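Local coordinates for protein putative transcriptional regulator, IclR family (PDB 3OBF) that probably regulates transcription by binding DNA as an IclR-family factor, this chain being its C-terminal, GAF-like domain rather than the DNA-binding part, at residues K47-L52 with P142-R147; D74-L79 with A97-L102. All coordinates share one frame; numbering follows the deposited sequence.

Contact 1. Residues K47-L52 with P142-R147; sequences KHLAPL and PAPKFR
Leu49 and Ala50, in the irregular loop between strands 34-40 and 55-56, settle on the last residues of strand 135-144 without a single hydrogen bond passing between the two segments. The tight part is small: apolar side chains, plus one methyl laid on a peptide. Leu49 CB rests against Pro142 CB at 3.9 Å, and on the next residue Ala50 CB meets Pro142 CG at 3.7 Å, so the CB and CG atoms of Pro142 receive two consecutive loop residues. Leu49 then reaches along the strand: with CG anti to its own carbonyl carbon (chi1 -57°), the CD1 branch lies against the backbone of Ala143, 3.6 Å from Ala143 C, and the same methyl also touches the Pro144 ring, Leu49 CD1 standing 4.0 Å from Pro144 CD. Ala50 has a left-handed backbone conformation (phi 43°, psi 53°), and Ala50 O accepts a hydrogen bond from Gln39 NE2.

Away from this patch the contact loosens. His48 and Pro51, which flank the packed pair, are exposed and do not touch 142-147. Beyond the strand end, Pro144 CG lies against one face of the Arg147 guanidinium, over its centre and 3.5 Å from its plane, while the arginine nitrogens bond to Glu22 and the His44 carbonyl. A long loop folded over the proline-bearing end of a central strand thus adds an apolar cover to the antiparallel sheet of the GAF-like IclR C-terminal domain.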
loop_
_atom_site.group_PDB
_atom_site.type_symbol
_atom_site.label_atom_id
_atom_site.label_comp_id
_atom_site.label_asym_id
_atom_site.label_seq_id
_atom_site.Cartn_x
_atom_site.Cartn_y
_atom_site.Cartn_z
ATOM N N LYS A 47 17.844 -3.066 -5.897
ATOM C CA LYS A 47 17.704 -2.186 -4.750
ATOM C C LYS A 47 16.715 -2.810 -3.752
ATOM O O LYS A 47 15.721 -3.426 -4.151
ATOM C CB LYS A 47 17.330 -0.760 -5.192
ATOM C CG LYS A 47 18.515 -0.007 -5.875
ATOM C CD LYS A 47 19.573 0.434 -4.838
ATOM C CE LYS A 47 20.749 1.196 -5.459
ATOM N NZ LYS A 47 21.856 0.310 -5.922
ATOM N N HIS A 48 17.042 -2.693 -2.466
ATOM C CA HIS A 48 16.273 -3.284 -1.392
ATOM C C HIS A 48 15.045 -2.396 -1.166
ATOM O O HIS A 48 15.148 -1.294 -0.628
ATOM C CB HIS A 48 17.109 -3.358 -0.111
ATOM C CG HIS A 48 18.254 -4.332 -0.168
ATOM N ND1 HIS A 48 19.141 -4.398 -1.228
ATOM C CD2 HIS A 48 18.675 -5.258 0.729
ATOM C CE1 HIS A 48 20.042 -5.336 -0.991
ATOM N NE2 HIS A 48 19.783 -5.873 0.190
ATOM N N LEU A 49 13.893 -2.855 -1.623
ATOM C CA LEU A 49 12.676 -2.042 -1.530
ATOM C C LEU A 49 11.913 -2.399 -0.271
ATOM O O LEU A 49 12.007 -3.540 0.224
ATOM C CB LEU A 49 11.803 -2.192 -2.782
ATOM C CG LEU A 49 12.449 -1.865 -4.149
ATOM C CD1 LEU A 49 11.559 -2.312 -5.300
ATOM C CD2 LEU A 49 12.810 -0.372 -4.279
ATOM N N ALA A 50 11.161 -1.422 0.245
ATOM C CA ALA A 50 10.372 -1.587 1.475
ATOM C C ALA A 50 11.136 -2.335 2.569
ATOM O O ALA A 50 10.621 -3.326 3.108
ATOM C CB ALA A 50 9.008 -2.281 1.171
ATOM N N PRO A 51 12.359 -1.864 2.912
ATOM C CA PRO A 51 13.068 -2.565 3.985
ATOM C C PRO A 51 12.370 -2.266 5.339
ATOM O O PRO A 51 11.683 -1.252 5.446
ATOM C CB PRO A 51 14.491 -1.962 3.923
ATOM C CG PRO A 51 14.289 -0.555 3.407
ATOM C CD PRO A 51 13.091 -0.659 2.451
ATOM N N LEU A 52 12.497 -3.149 6.329
ATOM C CA LEU A 52 11.875 -2.938 7.633
ATOM C C LEU A 52 12.114 -1.507 8.139
ATOM O O LEU A 52 13.234 -0.996 8.063
ATOM C CB LEU A 52 12.446 -3.934 8.658
ATOM C CG LEU A 52 11.934 -5.354 8.425
ATOM C CD1 LEU A 52 12.588 -6.345 9.337
ATOM C CD2 LEU A 52 10.419 -5.362 8.610
ATOM N N PRO A 142 6.203 -3.824 -3.587
ATOM C CA PRO A 142 7.048 -2.922 -4.387
ATOM C C PRO A 142 7.897 -3.712 -5.388
ATOM O O PRO A 142 8.242 -4.847 -5.113
ATOM C CB PRO A 142 7.931 -2.280 -3.335
ATOM C CG PRO A 142 8.103 -3.455 -2.222
ATOM C CD PRO A 142 6.897 -4.352 -2.391
ATOM N N ALA A 143 8.227 -3.136 -6.537
ATOM C CA ALA A 143 9.041 -3.828 -7.551
ATOM C C ALA A 143 9.823 -2.810 -8.424
ATOM O O ALA A 143 9.423 -1.638 -8.517
ATOM C CB ALA A 143 8.156 -4.724 -8.419
ATOM N N PRO A 144 10.947 -3.235 -9.038
ATOM C CA PRO A 144 11.616 -2.255 -9.935
ATOM C C PRO A 144 10.844 -2.069 -11.245
ATOM O O PRO A 144 10.374 -3.064 -11.834
ATOM C CB PRO A 144 13.000 -2.860 -10.189
ATOM C CG PRO A 144 12.962 -4.275 -9.624
ATOM C CD PRO A 144 11.804 -4.388 -8.689
ATOM N N LYS A 145 10.689 -0.805 -11.667
ATOM C CA LYS A 145 9.922 -0.491 -12.870
ATOM C C LYS A 145 10.406 -1.229 -14.115
ATOM O O LYS A 145 9.583 -1.692 -14.894
ATOM C CB LYS A 145 9.832 1.016 -13.149
ATOM C CG LYS A 145 8.742 1.370 -14.187
ATOM C CD LYS A 145 8.169 2.782 -13.980
ATOM C CE LYS A 145 7.374 3.260 -15.186
ATOM N NZ LYS A 145 7.573 4.736 -15.461
ATOM N N PHE A 146 11.724 -1.371 -14.281
ATOM C CA PHE A 146 12.247 -1.991 -15.503
ATOM C C PHE A 146 11.603 -3.353 -15.847
ATOM O O PHE A 146 11.417 -3.667 -17.020
ATOM C CB PHE A 146 13.790 -2.067 -15.516
ATOM C CG PHE A 146 14.368 -3.062 -14.545
ATOM C CD1 PHE A 146 14.425 -4.426 -14.866
ATOM C CD2 PHE A 146 14.873 -2.643 -13.313
ATOM C CE1 PHE A 146 14.953 -5.359 -13.966
ATOM C CE2 PHE A 146 15.410 -3.569 -12.419
ATOM C CZ PHE A 146 15.447 -4.927 -12.744
ATOM N N ARG A 147 11.231 -4.144 -14.838
ATOM C CA ARG A 147 10.755 -5.495 -15.132
ATOM C C ARG A 147 9.255 -5.638 -15.028
ATOM O O ARG A 147 8.714 -6.724 -15.214
ATOM C CB ARG A 147 11.500 -6.567 -14.309
ATOM C CG ARG A 147 11.548 -6.371 -12.794
ATOM C CD ARG A 147 12.067 -7.655 -12.124
ATOM N NE ARG A 147 11.880 -7.661 -10.666
ATOM C CZ ARG A 147 12.871 -7.788 -9.783
ATOM N NH1 ARG A 147 14.130 -7.930 -10.212
ATOM N NH2 ARG A 147 12.606 -7.775 -8.471
#

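Contact 2. Residues D74-L79 with A97-L102; sequences DRVRQL and AYLLRL
Two helices, 73-82 and 92-108, meet here through a few side chains, mostly aliphatic, with one aromatic ring edge and one guanidinium, their local axes 11.2 Å apart at closest approach and inclined at 129°. Leu99 carries much of the contact and can be followed outward. Its CB leaves helix 92-108 toward the other helix, and CG, anti to the carbonyl carbon (chi1 -76°), divides the side chain into two methyls with different tasks. The Leu99 and Val76 side chains slide past each other in opposite directions, which brings Leu99 CD2 to 3.8 Å from Val76 CG1, with Val76 CB only slightly farther. Leu99 CD1 instead approaches the guanidinium of Arg77 obliquely, 3.9 Å from Arg77 NH2.

That arginine chain, extended from CG to NE, crosses Leu99 at about a right angle. Its charged end is held mainly within its own helix: Arg77 NH1 forms a salt bridge with Asp74 OD1 at 2.9 Å, the oxygen lying in the guanidinium plane, and NH2 forms another with Glu73. Val76 CG1, anti to the backbone N, also meets the edge of the Tyr98 ring, 4.2 Å from Tyr98 CE2, and comes within 4.3 Å of Leu102 CD1. An alanine in place of Leu99 would remove both methyls and would probably loosen the packing on Val76 and beside the Arg77 guanidinium.

Helix 62-69 adds to the packing: Tyr98 touches Gln65 and Leu68, Leu102 also rests on Gln65, and the Tyr98 hydroxyl is bonded to the carbonyl of Ala59, so helix 92-108 lies against both preceding helices.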
loop_
_atom_site.group_PDB
_atom_site.type_symbol
_atom_site.label_atom_id
_atom_site.label_comp_id
_atom_site.label_asym_id
_atom_site.label_seq_id
_atom_site.Cartn_x
_atom_site.Cartn_y
_atom_site.Cartn_z
ATOM N N ASP A 74 -11.408 15.803 4.460
ATOM C CA ASP A 74 -10.832 17.042 4.977
ATOM C C ASP A 74 -9.491 16.818 5.631
ATOM O O ASP A 74 -8.622 17.653 5.524
ATOM C CB ASP A 74 -11.833 17.708 5.926
ATOM C CG ASP A 74 -13.266 17.643 5.375
ATOM O OD1 ASP A 74 -13.675 18.597 4.655
ATOM O OD2 ASP A 74 -13.949 16.590 5.596
ATOM N N ARG A 75 -9.324 15.681 6.294
ATOM C CA ARG A 75 -8.040 15.275 6.829
ATOM C C ARG A 75 -7.024 15.044 5.690
ATOM O O ARG A 75 -5.845 15.398 5.801
ATOM C CB ARG A 75 -8.197 14.018 7.704
ATOM C CG ARG A 75 -6.866 13.413 8.289
ATOM C CD ARG A 75 -6.030 14.404 9.141
ATOM N NE ARG A 75 -4.929 13.687 9.798
ATOM C CZ ARG A 75 -3.835 14.255 10.310
ATOM N NH1 ARG A 75 -3.681 15.566 10.238
ATOM N NH2 ARG A 75 -2.873 13.502 10.877
ATOM N N VAL A 76 -7.475 14.437 4.603
ATOM C CA VAL A 76 -6.595 14.256 3.458
ATOM C C VAL A 76 -6.177 15.640 2.929
ATOM O O VAL A 76 -4.972 15.898 2.718
ATOM C CB VAL A 76 -7.221 13.330 2.391
ATOM C CG1 VAL A 76 -6.363 13.267 1.135
ATOM C CG2 VAL A 76 -7.446 11.907 2.955
ATOM N N ARG A 77 -7.141 16.545 2.803
ATOM C CA ARG A 77 -6.853 17.921 2.368
ATOM C C ARG A 77 -5.815 18.617 3.259
ATOM O O ARG A 77 -4.854 19.230 2.776
ATOM C CB ARG A 77 -8.133 18.774 2.327
ATOM C CG ARG A 77 -9.076 18.425 1.185
ATOM C CD ARG A 77 -10.353 19.366 1.110
ATOM N NE ARG A 77 -11.344 18.733 0.228
ATOM C CZ ARG A 77 -12.531 18.244 0.622
ATOM N NH1 ARG A 77 -12.940 18.356 1.894
ATOM N NH2 ARG A 77 -13.339 17.657 -0.269
ATOM N N GLN A 78 -6.012 18.512 4.561
ATOM C CA GLN A 78 -5.109 19.111 5.511
ATOM C C GLN A 78 -3.694 18.544 5.423
ATOM O O GLN A 78 -2.732 19.300 5.446
ATOM C CB GLN A 78 -5.690 18.971 6.913
ATOM C CG GLN A 78 -7.012 19.742 7.036
ATOM C CD GLN A 78 -7.863 19.329 8.224
ATOM O OE1 GLN A 78 -7.633 18.285 8.852
ATOM N NE2 GLN A 78 -8.877 20.151 8.534
ATOM N N LEU A 79 -3.570 17.224 5.324
ATOM C CA LEU A 79 -2.277 16.563 5.147
ATOM C C LEU A 79 -1.569 16.986 3.856
ATOM O O LEU A 79 -0.350 17.154 3.828
ATOM C CB LEU A 79 -2.444 15.029 5.176
ATOM C CG LEU A 79 -2.653 14.417 6.565
ATOM C CD1 LEU A 79 -3.116 12.978 6.444
ATOM C CD2 LEU A 79 -1.353 14.494 7.393
ATOM N N ALA A 97 -8.698 15.317 -7.895
ATOM C CA ALA A 97 -8.297 14.142 -8.675
ATOM C C ALA A 97 -7.714 13.073 -7.747
ATOM O O ALA A 97 -8.005 11.872 -7.903
ATOM C CB ALA A 97 -7.290 14.514 -9.744
ATOM N N TYR A 98 -6.899 13.510 -6.777
ATOM C CA TYR A 98 -6.238 12.579 -5.864
ATOM C C TYR A 98 -7.263 11.854 -5.003
ATOM O O TYR A 98 -7.157 10.660 -4.784
ATOM C CB TYR A 98 -5.194 13.281 -4.991
ATOM C CG TYR A 98 -4.487 12.317 -4.063
ATOM C CD1 TYR A 98 -3.427 11.517 -4.517
ATOM C CD2 TYR A 98 -4.886 12.185 -2.739
ATOM C CE1 TYR A 98 -2.785 10.629 -3.665
ATOM C CE2 TYR A 98 -4.250 11.294 -1.880
ATOM C CZ TYR A 98 -3.212 10.521 -2.351
ATOM O OH TYR A 98 -2.591 9.669 -1.490
ATOM N N LEU A 99 -8.269 12.597 -4.549
ATOM C CA LEU A 99 -9.372 12.039 -3.766
ATOM C C LEU A 99 -10.172 11.001 -4.554
ATOM O O LEU A 99 -10.589 9.994 -3.977
ATOM C CB LEU A 99 -10.312 13.151 -3.255
ATOM C CG LEU A 99 -9.782 13.966 -2.060
ATOM C CD1 LEU A 99 -10.641 15.232 -1.722
ATOM C CD2 LEU A 99 -9.623 13.113 -0.824
ATOM N N LEU A 100 -10.395 11.260 -5.846
ATOM C CA LEU A 100 -11.079 10.308 -6.730
ATOM C C LEU A 100 -10.204 9.087 -6.926
ATOM O O LEU A 100 -10.694 7.955 -6.906
ATOM C CB LEU A 100 -11.413 10.944 -8.087
ATOM C CG LEU A 100 -12.007 10.108 -9.240
ATOM C CD1 LEU A 100 -13.196 9.216 -8.815
ATOM C CD2 LEU A 100 -12.441 10.991 -10.404
ATOM N N ARG A 101 -8.902 9.321 -7.075
ATOM C CA ARG A 101 -7.937 8.238 -7.216
ATOM C C ARG A 101 -7.981 7.297 -5.989
ATOM O O ARG A 101 -7.829 6.085 -6.112
ATOM C CB ARG A 101 -6.551 8.823 -7.453
ATOM C CG ARG A 101 -5.570 7.884 -8.070
ATOM C CD ARG A 101 -4.144 8.336 -7.744
ATOM N NE ARG A 101 -3.174 7.288 -8.077
ATOM C CZ ARG A 101 -2.319 7.325 -9.098
ATOM N NH1 ARG A 101 -2.283 8.373 -9.914
ATOM N NH2 ARG A 101 -1.490 6.311 -9.288
ATOM N N LEU A 102 -8.227 7.870 -4.818
ATOM C CA LEU A 102 -8.415 7.106 -3.595
ATOM C C LEU A 102 -9.660 6.209 -3.681
ATOM O O LEU A 102 -9.576 4.990 -3.480
ATOM C CB LEU A 102 -8.461 8.037 -2.363
ATOM C CG LEU A 102 -7.206 8.868 -2.056
ATOM C CD1 LEU A 102 -7.339 9.490 -0.700
ATOM C CD2 LEU A 102 -5.889 8.032 -2.164
#

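In the fold
From the N terminus the chain runs through helix 3-20 and strands 24-29 and 34-40 before entering the loop that holds 47-52. Contact 1 stays unclosed until strand 135-144 ends, some 90 residues later. Within that long excursion lie strand 55-56, the helices 62-69, 73-82 and 92-108, and strands 111-114 and 121-129. Contact 2 joins the second and third of those helices across a short connection, so it closes wholly within the larger loop and the two nest without crossing. Their centres are about 26 Å apart, on opposite sides of the chain's centre: one ties a loop to the sheet, the other two helices to each other.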